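Local atomic coordinates of putative aminomethyltransferase (Leptospirillum rubarum, PDB entry 3TTG), a protein that probably binds folate and may transfer one-carbon units, like the aminomethyltransferase (T-protein) of the glycine cleavage system. Residues A[27-32]-A[225-230]; A[34-39]-A[205-210]; A[239-244]-A[275-280]. All blocks are in the same frame, centred on the assembly; numbering follows the deposited sequence.

Contact 1 of 3, residues A[27-32]-A[225-230]; sequences SDTRIA and LTEKGI
T29 and E227 meet by a direct side-chain hydrogen bond, and they are the two residues that join 27-32 to 225-230. T29 OG1 donates to E227 OE1 at 2.8 Å, and OE1 accepts through its syn lone pair, on the side of OE2. The hydroxyl reaches it because chi1 of T29 is 71°, which sets OG1 between the backbone N and the carbonyl carbon, while E227 runs out extended beyond CG. The fit is close on the carbon side as well: T29 CB lies 3.3 Å from E227 OE1.

A water provides the second link. It donates to T29 OG1 at 2.8 Å and to E227 OE2 at 2.7 Å, so the threonine hydroxyl gives one bond and accepts another, and both carboxylate oxygens are tied to the same side chain.

Further polar partners complete the buried carboxylate: H33 NE2 bonds OE1, and S316 OG bonds OE2. These partners hold the flat group against rotation. Without this carboxylate, with an alanine here, the T29 hydroxyl, H33 and S316 would probably lose their common partner and a gap would be likely to open between the two helices.

The backbone supplies the rest. E227 pairs through its main chain with V355, the last residue of the chain. Just beyond, helix 218-227 closes in a Schellman motif, with G229 at a positive phi of 75° and I230 N bonded to L225 O at 3.1 Å. The arrangement is a buried carboxylate network at a helix C-terminus, joining helix 29-34 of the folate-binding domain to helix 218-227 and, through S316 and V355, to the C-terminal barrel.

Contact 2 of 3, residues A[34-39]-A[205-210]; sequences KKFGLF and EDFTSN
L38 and T208 mark the nearest backbone approach, CA to CA 8.1 Å, between strand 37-39 and helix 197-211, and the gap is bridged by side chains. T208 carries the middle of it. Its OG1 sits 3.6 Å from F36 CE1, at the edge of that ring and near its plane, and 3.6 Å from L38 CD2, so one hydroxyl oxygen touches both strand-side residues. With chi1 at -72°, OG1 lies beside its own backbone N, where it also bonds L204 O one turn back in the helix.

The phenyl rings of F36 and F207 meet next to it. F36 CZ comes to the edge of the F207 ring, in its plane, 3.7 Å from F207 CD2. The ring planes are 47° apart and the centroids 5.9 Å, which makes the pair neither a stack nor a T-shape. V148 of helix 145-152 touches both rings and extends the same apolar patch.

The chemistry is mostly van der Waals packing, with a hydroxyl set among carbons: because T208 OG1 already has a partner within its helix, the oxygen can rest against carbon, and helix and strand are held without a directional bond between these segments.

Contact 3 of 3, residues A[239-244]-A[275-280]; sequences DSFFPA and LNRSLA
R277 lies with its guanidinium against the F241 ring, at the start of strand 277-284 in the antiparallel sheet of the C-terminal barrel; the phenylalanine belongs to the loop leading out of helix 218-227. F241 CE1 sits 3.4 Å above the guanidinium plane of R277, toward its rim, and F241 CD1 is 3.5 Å from R277 NH2. Ring and guanidinium planes are 49° apart, so this is an oblique approach and not a flat stack. R277 NH2 also comes 3.0 Å from S240 O, near the guanidinium plane, but at an angle too poor for a hydrogen bond. A separate apolar contact lies farther along, where A244 CB meets L275 CD1 at 3.8 Å and L269 of helix 263-271 touches both residues.

The next shell fixes the arginine. The straight run of its chain carries the guanidinium across to the F241 ring, and NE makes a salt bridge to E245 OE2; E245 OE1 in turn accepts from F242 N, so one carboxylate steadies both the arginine and the loop. Y327, on the neighbouring strand 321-329, stacks with the F241 ring. S240 packs against that ring too: its CB stands 3.8 Å above the plane of the F241 ring, over the ring centre.

In the fold
Contact 1 is the buried one, contact 2 is partly buried, and contact 3 lies at the surface. Contacts 1 and 2 share a neighbourhood, since helix 29-34 leads directly into strand 37-39 and A32 CB packs on G37 N; both belong to the folate-binding domain. Contact 3 instead sets a loop of that domain against the C-terminal barrel, and it meets contact 1 where G229 O packs on L279 CD2. Contacts 2 and 3 lie on opposite sides of the chain's centre, about 19 Å apart at their nearest atoms. The chemistry differs accordingly: a carboxylate network with water in contact 1, ring and leucine packing around a threonine hydroxyl in contact 2, a guanidinium against a ring in contact 3.

Contact 1 of 3, residues A[27-32]-A[225-230]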
ATOM      1  N   SER A  27       1.783  15.190  15.358  1.00 35.29           N
ATOM      2  CA  SER A  27       3.126  15.767  15.429  1.00 38.92           C
ATOM      3  C   SER A  27       4.239  14.694  15.524  1.00 45.51           C
ATOM      4  O   SER A  27       5.373  14.964  15.140  1.00 45.72           O
ATOM      5  CB  SER A  27       3.246  16.723  16.625  1.00 43.23           C
ATOM      6  OG  SER A  27       3.285  15.986  17.831  1.00 52.72           O
ATOM      7  N   ASP A  28       3.934  13.522  16.075  1.00 42.99           N
ATOM      8  CA  ASP A  28       4.948  12.476  16.224  1.00 43.13           C
ATOM      9  C   ASP A  28       5.278  11.749  14.887  1.00 41.61           C
ATOM     10  O   ASP A  28       6.207  10.950  14.898  1.00 40.83           O
ATOM     11  CB  ASP A  28       4.581  11.459  17.311  1.00 46.24           C
ATOM     12  CG  ASP A  28       3.269  10.757  17.101  1.00 54.80           C
ATOM     13  OD1 ASP A  28       2.535  11.149  16.166  1.00 55.44           O
ATOM     14  OD2 ASP A  28       2.872   9.981  17.992  1.00 63.15           O
ATOM     15  N   THR A  29       4.638  12.079  13.721  1.00 34.05           N
ATOM     16  CA  THR A  29       5.135  11.477  12.461  1.00 33.30           C
ATOM     17  C   THR A  29       6.532  12.025  12.181  1.00 38.02           C
ATOM     18  O   THR A  29       7.363  11.346  11.581  1.00 35.97           O
ATOM     19  CB  THR A  29       4.209  11.714  11.292  1.00 37.34           C
ATOM     20  OG1 THR A  29       4.243  13.091  10.906  1.00 34.35           O
ATOM     21  CG2 THR A  29       2.792  11.196  11.548  1.00 33.15           C
ATOM     22  N   ARG A  30       6.839  13.236  12.714  1.00 35.88           N
ATOM     23  CA  ARG A  30       8.167  13.859  12.536  1.00 36.64           C
ATOM     24  C   ARG A  30       9.295  12.916  12.969  1.00 40.15           C
ATOM     25  O   ARG A  30      10.303  12.783  12.270  1.00 39.66           O
ATOM     26  CB  ARG A  30       8.258  15.160  13.357  1.00 39.69           C
ATOM     27  CG  ARG A  30       7.348  16.262  12.851  1.00 54.83           C
ATOM     28  CD  ARG A  30       7.397  17.441  13.823  1.00 56.48           C
ATOM     29  NE  ARG A  30       6.452  18.525  13.517  1.00 52.19           N
ATOM     30  CZ  ARG A  30       6.652  19.507  12.631  1.00 61.02           C
ATOM     31  NH1 ARG A  30       7.727  19.508  11.857  1.00 45.09           N
ATOM     32  NH2 ARG A  30       5.756  20.474  12.487  1.00 59.64           N
ATOM     33  N   ILE A  31       9.087  12.202  14.089  1.00 36.73           N
ATOM     34  CA  ILE A  31      10.081  11.255  14.597  1.00 35.91           C
ATOM     35  C   ILE A  31      10.161  10.073  13.644  1.00 38.02           C
ATOM     36  O   ILE A  31      11.258   9.575  13.367  1.00 38.95           O
ATOM     37  CB  ILE A  31       9.726  10.824  16.041  1.00 40.07           C
ATOM     38  CG1 ILE A  31       9.688  12.044  16.996  1.00 41.06           C
ATOM     39  CG2 ILE A  31      10.697   9.746  16.569  1.00 41.98           C
ATOM     40  CD1 ILE A  31       8.919  11.701  18.354  1.00 43.73           C
ATOM     41  N   ALA A  32       9.025   9.591  13.138  1.00 35.21           N
ATOM     42  CA  ALA A  32       9.078   8.456  12.212  1.00 34.21           C
ATOM     43  C   ALA A  32       9.803   8.816  10.909  1.00 37.63           C
ATOM     44  O   ALA A  32      10.540   7.989  10.386  1.00 37.20           O
ATOM     45  CB  ALA A  32       7.695   7.935  11.922  1.00 34.82           C
ATOM     46  N   LEU A 225       1.665   7.579   6.339  1.00 28.64           N
ATOM     47  CA  LEU A 225       1.473   7.028   4.978  1.00 27.78           C
ATOM     48  C   LEU A 225       0.925   8.086   4.015  1.00 30.20           C
ATOM     49  O   LEU A 225       1.324   8.141   2.832  1.00 26.74           O
ATOM     50  CB  LEU A 225       0.539   5.811   4.957  1.00 26.48           C
ATOM     51  CG  LEU A 225       1.001   4.571   5.713  1.00 30.53           C
ATOM     52  CD1 LEU A 225      -0.066   3.504   5.629  1.00 32.21           C
ATOM     53  CD2 LEU A 225       2.357   4.080   5.247  1.00 28.57           C
ATOM     54  N   THR A 226       0.015   8.935   4.506  1.00 28.76           N
ATOM     55  CA  THR A 226      -0.553  10.002   3.614  1.00 28.70           C
ATOM     56  C   THR A 226       0.530  11.043   3.287  1.00 30.49           C
ATOM     57  O   THR A 226       0.604  11.499   2.129  1.00 26.03           O
ATOM     58  CB  THR A 226      -1.792  10.647   4.239  1.00 29.91           C
ATOM     59  OG1 THR A 226      -2.636   9.546   4.652  1.00 29.02           O
ATOM     60  CG2 THR A 226      -2.563  11.546   3.221  1.00 27.60           C
ATOM     61  N   GLU A 227       1.381  11.390   4.274  1.00 27.75           N
ATOM     62  CA  GLU A 227       2.531  12.312   4.051  1.00 28.30           C
ATOM     63  C   GLU A 227       3.505  11.753   2.981  1.00 30.88           C
ATOM     64  O   GLU A 227       4.079  12.526   2.212  1.00 31.38           O
ATOM     65  CB  GLU A 227       3.284  12.595   5.374  1.00 29.89           C
ATOM     66  CG  GLU A 227       2.569  13.602   6.264  1.00 30.04           C
ATOM     67  CD  GLU A 227       3.067  13.753   7.694  1.00 36.47           C
ATOM     68  OE1 GLU A 227       3.789  12.859   8.180  1.00 34.56           O
ATOM     69  OE2 GLU A 227       2.764  14.787   8.326  1.00 42.07           O
ATOM     70  N   LYS A 228       3.617  10.433   2.864  1.00 27.14           N
ATOM     71  CA  LYS A 228       4.430   9.765   1.813  1.00 27.02           C
ATOM     72  C   LYS A 228       3.661   9.574   0.478  1.00 31.58           C
ATOM     73  O   LYS A 228       4.273   9.177  -0.514  1.00 30.88           O
ATOM     74  CB  LYS A 228       4.958   8.411   2.282  1.00 28.91           C
ATOM     75  CG  LYS A 228       5.810   8.513   3.555  1.00 30.62           C
ATOM     76  CD  LYS A 228       6.981   9.488   3.515  1.00 37.92           C
ATOM     77  CE  LYS A 228       8.004   9.206   2.464  1.00 40.35           C
ATOM     78  NZ  LYS A 228       9.074  10.241   2.474  1.00 46.67           N
ATOM     79  N   GLY A 229       2.388   9.953   0.436  1.00 27.95           N
ATOM     80  CA  GLY A 229       1.542   9.870  -0.763  1.00 28.33           C
ATOM     81  C   GLY A 229       1.069   8.486  -1.136  1.00 29.91           C
ATOM     82  O   GLY A 229       0.617   8.264  -2.267  1.00 29.20           O
ATOM     83  N   ILE A 230       1.117   7.544  -0.170  1.00 27.01           N
ATOM     84  CA  ILE A 230       0.873   6.123  -0.434  1.00 26.55           C
ATOM     85  C   ILE A 230      -0.615   5.808  -0.564  1.00 31.81           C
ATOM     86  O   ILE A 230      -1.362   5.914   0.425  1.00 27.64           O
ATOM     87  CB  ILE A 230       1.547   5.211   0.644  1.00 28.94           C
ATOM     88  CG1 ILE A 230       3.073   5.296   0.516  1.00 27.73           C
ATOM     89  CG2 ILE A 230       1.129   3.746   0.528  1.00 29.65           C
ATOM     90  CD1 ILE A 230       3.810   4.905   1.798  1.00 28.30           C
TER
HETATM   91  O   HOH W   1       2.611  15.377  10.953  1.00 34.68           O

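Contact 2 of 3, residues A[34-39]-A[205-210]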
ATOM      1  N   LYS A  34      12.282  11.004  10.594  1.00 40.10           N
ATOM      2  CA  LYS A  34      13.698  11.231  10.889  1.00 40.79           C
ATOM      3  C   LYS A  34      14.397   9.960  11.414  1.00 43.85           C
ATOM      4  O   LYS A  34      15.574   9.774  11.145  1.00 43.68           O
ATOM      5  CB  LYS A  34      13.817  12.367  11.925  1.00 43.58           C
ATOM      6  CG  LYS A  34      15.191  13.039  11.976  1.00 73.54           C
ATOM      7  CD  LYS A  34      15.453  13.783  13.310  1.00 86.68           C
ATOM      8  CE  LYS A  34      16.424  13.067  14.233  1.00 85.82           C
ATOM      9  NZ  LYS A  34      16.496  13.714  15.576  1.00 94.02           N
ATOM     10  N   LYS A  35      13.716   9.160  12.234  1.00 39.60           N
ATOM     11  CA  LYS A  35      14.284   7.931  12.810  1.00 39.11           C
ATOM     12  C   LYS A  35      13.481   6.718  12.344  1.00 40.08           C
ATOM     13  O   LYS A  35      13.797   6.102  11.315  1.00 40.55           O
ATOM     14  CB  LYS A  35      14.338   8.058  14.345  1.00 41.12           C
ATOM     15  CG  LYS A  35      15.254   9.232  14.783  1.00 50.02           C
ATOM     16  CD  LYS A  35      15.882   9.060  16.148  1.00 69.59           C
ATOM     17  CE  LYS A  35      16.222  10.381  16.795  1.00 88.68           C
ATOM     18  NZ  LYS A  35      16.760  10.221  18.172  1.00106.89           N
ATOM     19  N   PHE A  36      12.478   6.335  13.092  1.00 36.87           N
ATOM     20  CA  PHE A  36      11.615   5.228  12.700  1.00 37.17           C
ATOM     21  C   PHE A  36      10.368   5.249  13.537  1.00 38.82           C
ATOM     22  O   PHE A  36      10.351   5.827  14.629  1.00 37.45           O
ATOM     23  CB  PHE A  36      12.309   3.831  12.778  1.00 38.46           C
ATOM     24  CG  PHE A  36      12.574   3.336  14.185  1.00 41.41           C
ATOM     25  CD1 PHE A  36      11.631   2.569  14.860  1.00 46.05           C
ATOM     26  CD2 PHE A  36      13.733   3.684  14.850  1.00 46.90           C
ATOM     27  CE1 PHE A  36      11.864   2.154  16.168  1.00 48.61           C
ATOM     28  CE2 PHE A  36      13.952   3.275  16.158  1.00 51.44           C
ATOM     29  CZ  PHE A  36      13.028   2.494  16.793  1.00 49.30           C
ATOM     30  N   GLY A  37       9.342   4.636  12.978  1.00 35.14           N
ATOM     31  CA  GLY A  37       8.052   4.501  13.603  1.00 33.72           C
ATOM     32  C   GLY A  37       7.717   3.042  13.664  1.00 36.71           C
ATOM     33  O   GLY A  37       8.020   2.286  12.741  1.00 34.13           O
ATOM     34  N   LEU A  38       7.038   2.668  14.719  1.00 35.82           N
ATOM     35  CA  LEU A  38       6.568   1.308  14.999  1.00 34.66           C
ATOM     36  C   LEU A  38       5.051   1.333  15.095  1.00 36.92           C
ATOM     37  O   LEU A  38       4.490   2.229  15.750  1.00 37.01           O
ATOM     38  CB  LEU A  38       7.233   0.910  16.324  1.00 37.99           C
ATOM     39  CG  LEU A  38       6.865  -0.378  16.969  1.00 44.03           C
ATOM     40  CD1 LEU A  38       7.144  -1.545  16.062  1.00 44.89           C
ATOM     41  CD2 LEU A  38       7.617  -0.536  18.226  1.00 47.47           C
ATOM     42  N   PHE A  39       4.366   0.371  14.424  1.00 32.90           N
ATOM     43  CA  PHE A  39       2.917   0.291  14.408  1.00 31.86           C
ATOM     44  C   PHE A  39       2.434  -1.138  14.548  1.00 34.00           C
ATOM     45  O   PHE A  39       2.896  -2.015  13.811  1.00 31.55           O
ATOM     46  CB  PHE A  39       2.372   0.907  13.098  1.00 32.33           C
ATOM     47  CG  PHE A  39       0.870   0.835  12.973  1.00 33.12           C
ATOM     48  CD1 PHE A  39       0.047   1.515  13.867  1.00 35.61           C
ATOM     49  CD2 PHE A  39       0.273   0.104  11.950  1.00 32.78           C
ATOM     50  CE1 PHE A  39      -1.337   1.461  13.742  1.00 36.43           C
ATOM     51  CE2 PHE A  39      -1.112   0.057  11.824  1.00 34.50           C
ATOM     52  CZ  PHE A  39      -1.913   0.706  12.733  1.00 35.49           C
ATOM     53  N   GLU A 205       9.963  -2.396  22.238  1.00 55.39           N
ATOM     54  CA  GLU A 205       9.702  -1.277  23.159  1.00 58.14           C
ATOM     55  C   GLU A 205      11.023  -0.746  23.731  1.00 62.59           C
ATOM     56  O   GLU A 205      11.207   0.465  23.842  1.00 62.85           O
ATOM     57  CB  GLU A 205       8.764  -1.705  24.318  1.00 61.56           C
ATOM     58  CG  GLU A 205       7.297  -1.846  23.927  1.00 77.73           C
ATOM     59  CD  GLU A 205       6.430  -2.651  24.882  1.00104.29           C
ATOM     60  OE1 GLU A 205       6.895  -2.981  26.001  1.00 91.11           O
ATOM     61  OE2 GLU A 205       5.269  -2.941  24.509  1.00 98.56           O
ATOM     62  N   ASP A 206      11.948  -1.661  24.076  1.00 61.02           N
ATOM     63  CA  ASP A 206      13.286  -1.308  24.569  1.00 61.85           C
ATOM     64  C   ASP A 206      14.060  -0.556  23.485  1.00 62.46           C
ATOM     65  O   ASP A 206      14.588   0.521  23.732  1.00 62.37           O
ATOM     66  CB  ASP A 206      14.091  -2.562  24.990  1.00 66.10           C
ATOM     67  CG  ASP A 206      13.518  -3.379  26.148  1.00 78.01           C
ATOM     68  OD1 ASP A 206      12.677  -2.835  26.904  1.00 78.72           O
ATOM     69  OD2 ASP A 206      13.935  -4.559  26.311  1.00 80.88           O
ATOM     70  N   PHE A 207      14.079  -1.104  22.269  1.00 57.08           N
ATOM     71  CA  PHE A 207      14.783  -0.493  21.149  1.00 56.07           C
ATOM     72  C   PHE A 207      14.235   0.883  20.844  1.00 60.83           C
ATOM     73  O   PHE A 207      15.008   1.806  20.615  1.00 60.60           O
ATOM     74  CB  PHE A 207      14.719  -1.370  19.891  1.00 57.10           C
ATOM     75  CG  PHE A 207      15.775  -0.987  18.888  1.00 58.35           C
ATOM     76  CD1 PHE A 207      17.047  -1.526  18.959  1.00 63.02           C
ATOM     77  CD2 PHE A 207      15.517  -0.037  17.919  1.00 58.88           C
ATOM     78  CE1 PHE A 207      18.031  -1.153  18.043  1.00 63.43           C
ATOM     79  CE2 PHE A 207      16.496   0.329  17.001  1.00 61.57           C
ATOM     80  CZ  PHE A 207      17.745  -0.245  17.055  1.00 60.23           C
ATOM     81  N   THR A 208      12.914   1.040  20.889  1.00 58.43           N
ATOM     82  CA  THR A 208      12.257   2.322  20.630  1.00 57.89           C
ATOM     83  C   THR A 208      12.670   3.366  21.659  1.00 63.19           C
ATOM     84  O   THR A 208      13.082   4.453  21.270  1.00 63.69           O
ATOM     85  CB  THR A 208      10.717   2.140  20.590  1.00 61.79           C
ATOM     86  OG1 THR A 208      10.394   1.453  19.387  1.00 60.63           O
ATOM     87  CG2 THR A 208       9.984   3.423  20.597  1.00 61.17           C
ATOM     88  N   SER A 209      12.559   3.038  22.946  1.00 60.05           N
ATOM     89  CA  SER A 209      12.904   3.942  24.037  1.00 61.39           C
ATOM     90  C   SER A 209      14.415   4.318  24.030  1.00 68.13           C
ATOM     91  O   SER A 209      14.763   5.455  24.342  1.00 68.23           O
ATOM     92  CB  SER A 209      12.540   3.296  25.377  1.00 65.26           C
ATOM     93  OG  SER A 209      12.930   4.099  26.477  1.00 79.04           O
ATOM     94  N   ASN A 210      15.292   3.362  23.681  1.00 65.33           N
ATOM     95  CA  ASN A 210      16.740   3.584  23.689  1.00 65.91           C
ATOM     96  C   ASN A 210      17.229   4.359  22.481  1.00 66.22           C
ATOM     97  O   ASN A 210      18.081   5.228  22.634  1.00 66.41           O
ATOM     98  CB  ASN A 210      17.489   2.246  23.755  1.00 65.64           C
ATOM     99  CG  ASN A 210      17.320   1.522  25.071  1.00 86.71           C
ATOM    100  OD1 ASN A 210      16.965   2.099  26.102  1.00 82.55           O
ATOM    101  ND2 ASN A 210      17.596   0.239  25.069  1.00 83.38           N
TER

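Contact 3 of 3, residues A[239-244]-A[275-280]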
ATOM      1  N   ASP A 239     -12.415  -1.382  -6.912  1.00 30.94           N
ATOM      2  CA  ASP A 239     -12.919  -1.710  -8.245  1.00 32.48           C
ATOM      3  C   ASP A 239     -13.482  -0.557  -9.053  1.00 33.77           C
ATOM      4  O   ASP A 239     -13.850  -0.811 -10.163  1.00 30.85           O
ATOM      5  CB  ASP A 239     -13.908  -2.860  -8.237  1.00 34.51           C
ATOM      6  CG  ASP A 239     -15.257  -2.629  -7.598  1.00 42.42           C
ATOM      7  OD1 ASP A 239     -15.548  -1.483  -7.223  1.00 44.70           O
ATOM      8  OD2 ASP A 239     -16.028  -3.602  -7.487  1.00 50.55           O
ATOM      9  N   SER A 240     -13.448   0.677  -8.556  1.00 30.37           N
ATOM     10  CA  SER A 240     -13.739   1.850  -9.352  1.00 32.07           C
ATOM     11  C   SER A 240     -12.500   2.244 -10.159  1.00 32.86           C
ATOM     12  O   SER A 240     -12.616   3.031 -11.076  1.00 31.49           O
ATOM     13  CB  SER A 240     -14.146   3.020  -8.457  1.00 36.27           C
ATOM     14  OG  SER A 240     -15.348   2.703  -7.788  1.00 42.09           O
ATOM     15  N   PHE A 241     -11.292   1.771  -9.778  1.00 30.39           N
ATOM     16  CA  PHE A 241     -10.072   2.290 -10.422  1.00 28.36           C
ATOM     17  C   PHE A 241      -9.218   1.286 -11.147  1.00 31.23           C
ATOM     18  O   PHE A 241      -9.284   0.097 -10.889  1.00 31.32           O
ATOM     19  CB  PHE A 241      -9.216   2.967  -9.361  1.00 28.07           C
ATOM     20  CG  PHE A 241     -10.002   4.041  -8.630  1.00 30.57           C
ATOM     21  CD1 PHE A 241     -10.373   5.220  -9.273  1.00 34.10           C
ATOM     22  CD2 PHE A 241     -10.454   3.833  -7.336  1.00 33.40           C
ATOM     23  CE1 PHE A 241     -11.183   6.157  -8.628  1.00 36.88           C
ATOM     24  CE2 PHE A 241     -11.165   4.833  -6.653  1.00 35.83           C
ATOM     25  CZ  PHE A 241     -11.609   5.927  -7.315  1.00 34.97           C
ATOM     26  N   PHE A 242      -8.367   1.814 -12.041  1.00 30.19           N
ATOM     27  CA  PHE A 242      -7.374   1.035 -12.795  1.00 29.55           C
ATOM     28  C   PHE A 242      -6.035   1.183 -12.163  1.00 32.40           C
ATOM     29  O   PHE A 242      -5.758   2.255 -11.625  1.00 30.19           O
ATOM     30  CB  PHE A 242      -7.250   1.516 -14.217  1.00 31.87           C
ATOM     31  CG  PHE A 242      -8.505   1.403 -15.060  1.00 33.79           C
ATOM     32  CD1 PHE A 242      -9.085   0.177 -15.300  1.00 35.48           C
ATOM     33  CD2 PHE A 242      -9.025   2.507 -15.707  1.00 38.36           C
ATOM     34  CE1 PHE A 242     -10.211   0.060 -16.117  1.00 36.87           C
ATOM     35  CE2 PHE A 242     -10.156   2.390 -16.518  1.00 41.96           C
ATOM     36  CZ  PHE A 242     -10.706   1.156 -16.756  1.00 37.40           C
ATOM     37  N   PRO A 243      -5.137   0.189 -12.285  1.00 31.41           N
ATOM     38  CA  PRO A 243      -3.757   0.349 -11.729  1.00 29.24           C
ATOM     39  C   PRO A 243      -3.023   1.607 -12.224  1.00 30.43           C
ATOM     40  O   PRO A 243      -2.372   2.299 -11.426  1.00 30.95           O
ATOM     41  CB  PRO A 243      -3.054  -0.921 -12.244  1.00 30.25           C
ATOM     42  CG  PRO A 243      -4.104  -1.905 -12.366  1.00 34.13           C
ATOM     43  CD  PRO A 243      -5.296  -1.146 -12.913  1.00 31.14           C
ATOM     44  N   ALA A 244      -3.118   1.921 -13.513  1.00 30.21           N
ATOM     45  CA  ALA A 244      -2.452   3.129 -14.050  1.00 31.81           C
ATOM     46  C   ALA A 244      -3.069   4.426 -13.510  1.00 35.36           C
ATOM     47  O   ALA A 244      -2.338   5.377 -13.254  1.00 32.63           O
ATOM     48  CB  ALA A 244      -2.475   3.138 -15.529  1.00 33.72           C
ATOM     49  N   LEU A 275      -5.363   8.171 -20.289  1.00 61.69           N
ATOM     50  CA  LEU A 275      -5.600   8.181 -18.877  1.00 55.91           C
ATOM     51  C   LEU A 275      -6.415   9.465 -18.556  1.00 55.83           C
ATOM     52  O   LEU A 275      -5.913  10.580 -18.713  1.00 54.97           O
ATOM     53  CB  LEU A 275      -4.246   8.130 -18.149  1.00 54.48           C
ATOM     54  CG  LEU A 275      -4.346   7.673 -16.708  1.00 55.26           C
ATOM     55  CD1 LEU A 275      -4.374   6.181 -16.635  1.00 54.07           C
ATOM     56  CD2 LEU A 275      -3.252   8.311 -15.844  1.00 54.40           C
ATOM     57  N   ASN A 276      -7.666   9.301 -18.162  1.00 50.25           N
ATOM     58  CA  ASN A 276      -8.576  10.417 -17.892  1.00 50.27           C
ATOM     59  C   ASN A 276      -8.360  11.056 -16.508  1.00 51.15           C
ATOM     60  O   ASN A 276      -8.636  12.240 -16.329  1.00 51.52           O
ATOM     61  CB  ASN A 276     -10.023   9.946 -17.987  1.00 51.40           C
ATOM     62  CG  ASN A 276     -10.448   9.547 -19.384  1.00 74.75           C
ATOM     63  OD1 ASN A 276     -10.144  10.226 -20.374  1.00 73.25           O
ATOM     64  ND2 ASN A 276     -11.220   8.473 -19.493  1.00 67.00           N
ATOM     65  N   ARG A 277      -7.938  10.255 -15.526  1.00 42.80           N
ATOM     66  CA  ARG A 277      -7.716  10.735 -14.194  1.00 38.08           C
ATOM     67  C   ARG A 277      -6.498  10.056 -13.616  1.00 37.50           C
ATOM     68  O   ARG A 277      -6.092   9.008 -14.117  1.00 39.39           O
ATOM     69  CB  ARG A 277      -8.957  10.530 -13.349  1.00 39.78           C
ATOM     70  CG  ARG A 277      -9.411   9.124 -13.272  1.00 49.13           C
ATOM     71  CD  ARG A 277     -10.725   9.035 -12.586  1.00 47.34           C
ATOM     72  NE  ARG A 277     -11.181   7.654 -12.539  1.00 51.33           N
ATOM     73  CZ  ARG A 277     -12.263   7.248 -11.892  1.00 65.11           C
ATOM     74  NH1 ARG A 277     -13.013   8.121 -11.224  1.00 54.10           N
ATOM     75  NH2 ARG A 277     -12.606   5.967 -11.901  1.00 65.10           N
ATOM     76  N   SER A 278      -5.875  10.686 -12.623  1.00 33.77           N
ATOM     77  CA  SER A 278      -4.645  10.192 -12.018  1.00 33.79           C
ATOM     78  C   SER A 278      -4.583  10.510 -10.542  1.00 35.50           C
ATOM     79  O   SER A 278      -5.162  11.490 -10.097  1.00 35.92           O
ATOM     80  CB  SER A 278      -3.411  10.756 -12.722  1.00 38.36           C
ATOM     81  OG  SER A 278      -3.438  12.167 -12.704  1.00 52.87           O
ATOM     82  N   LEU A 279      -3.865   9.664  -9.778  1.00 32.48           N
ATOM     83  CA  LEU A 279      -3.706   9.840  -8.360  1.00 31.15           C
ATOM     84  C   LEU A 279      -3.055  11.171  -8.096  1.00 36.05           C
ATOM     85  O   LEU A 279      -2.010  11.453  -8.690  1.00 35.58           O
ATOM     86  CB  LEU A 279      -2.855   8.707  -7.745  1.00 32.68           C
ATOM     87  CG  LEU A 279      -2.697   8.760  -6.201  1.00 35.96           C
ATOM     88  CD1 LEU A 279      -3.890   8.102  -5.532  1.00 35.91           C
ATOM     89  CD2 LEU A 279      -1.361   8.138  -5.767  1.00 41.24           C
ATOM     90  N   ALA A 280      -3.659  11.980  -7.205  1.00 31.30           N
ATOM     91  CA  ALA A 280      -3.158  13.303  -6.845  1.00 33.41           C
ATOM     92  C   ALA A 280      -3.163  13.542  -5.347  1.00 32.88           C
ATOM     93  O   ALA A 280      -3.882  12.888  -4.593  1.00 31.95           O
ATOM     94  CB  ALA A 280      -4.002  14.370  -7.533  1.00 36.47           C
TER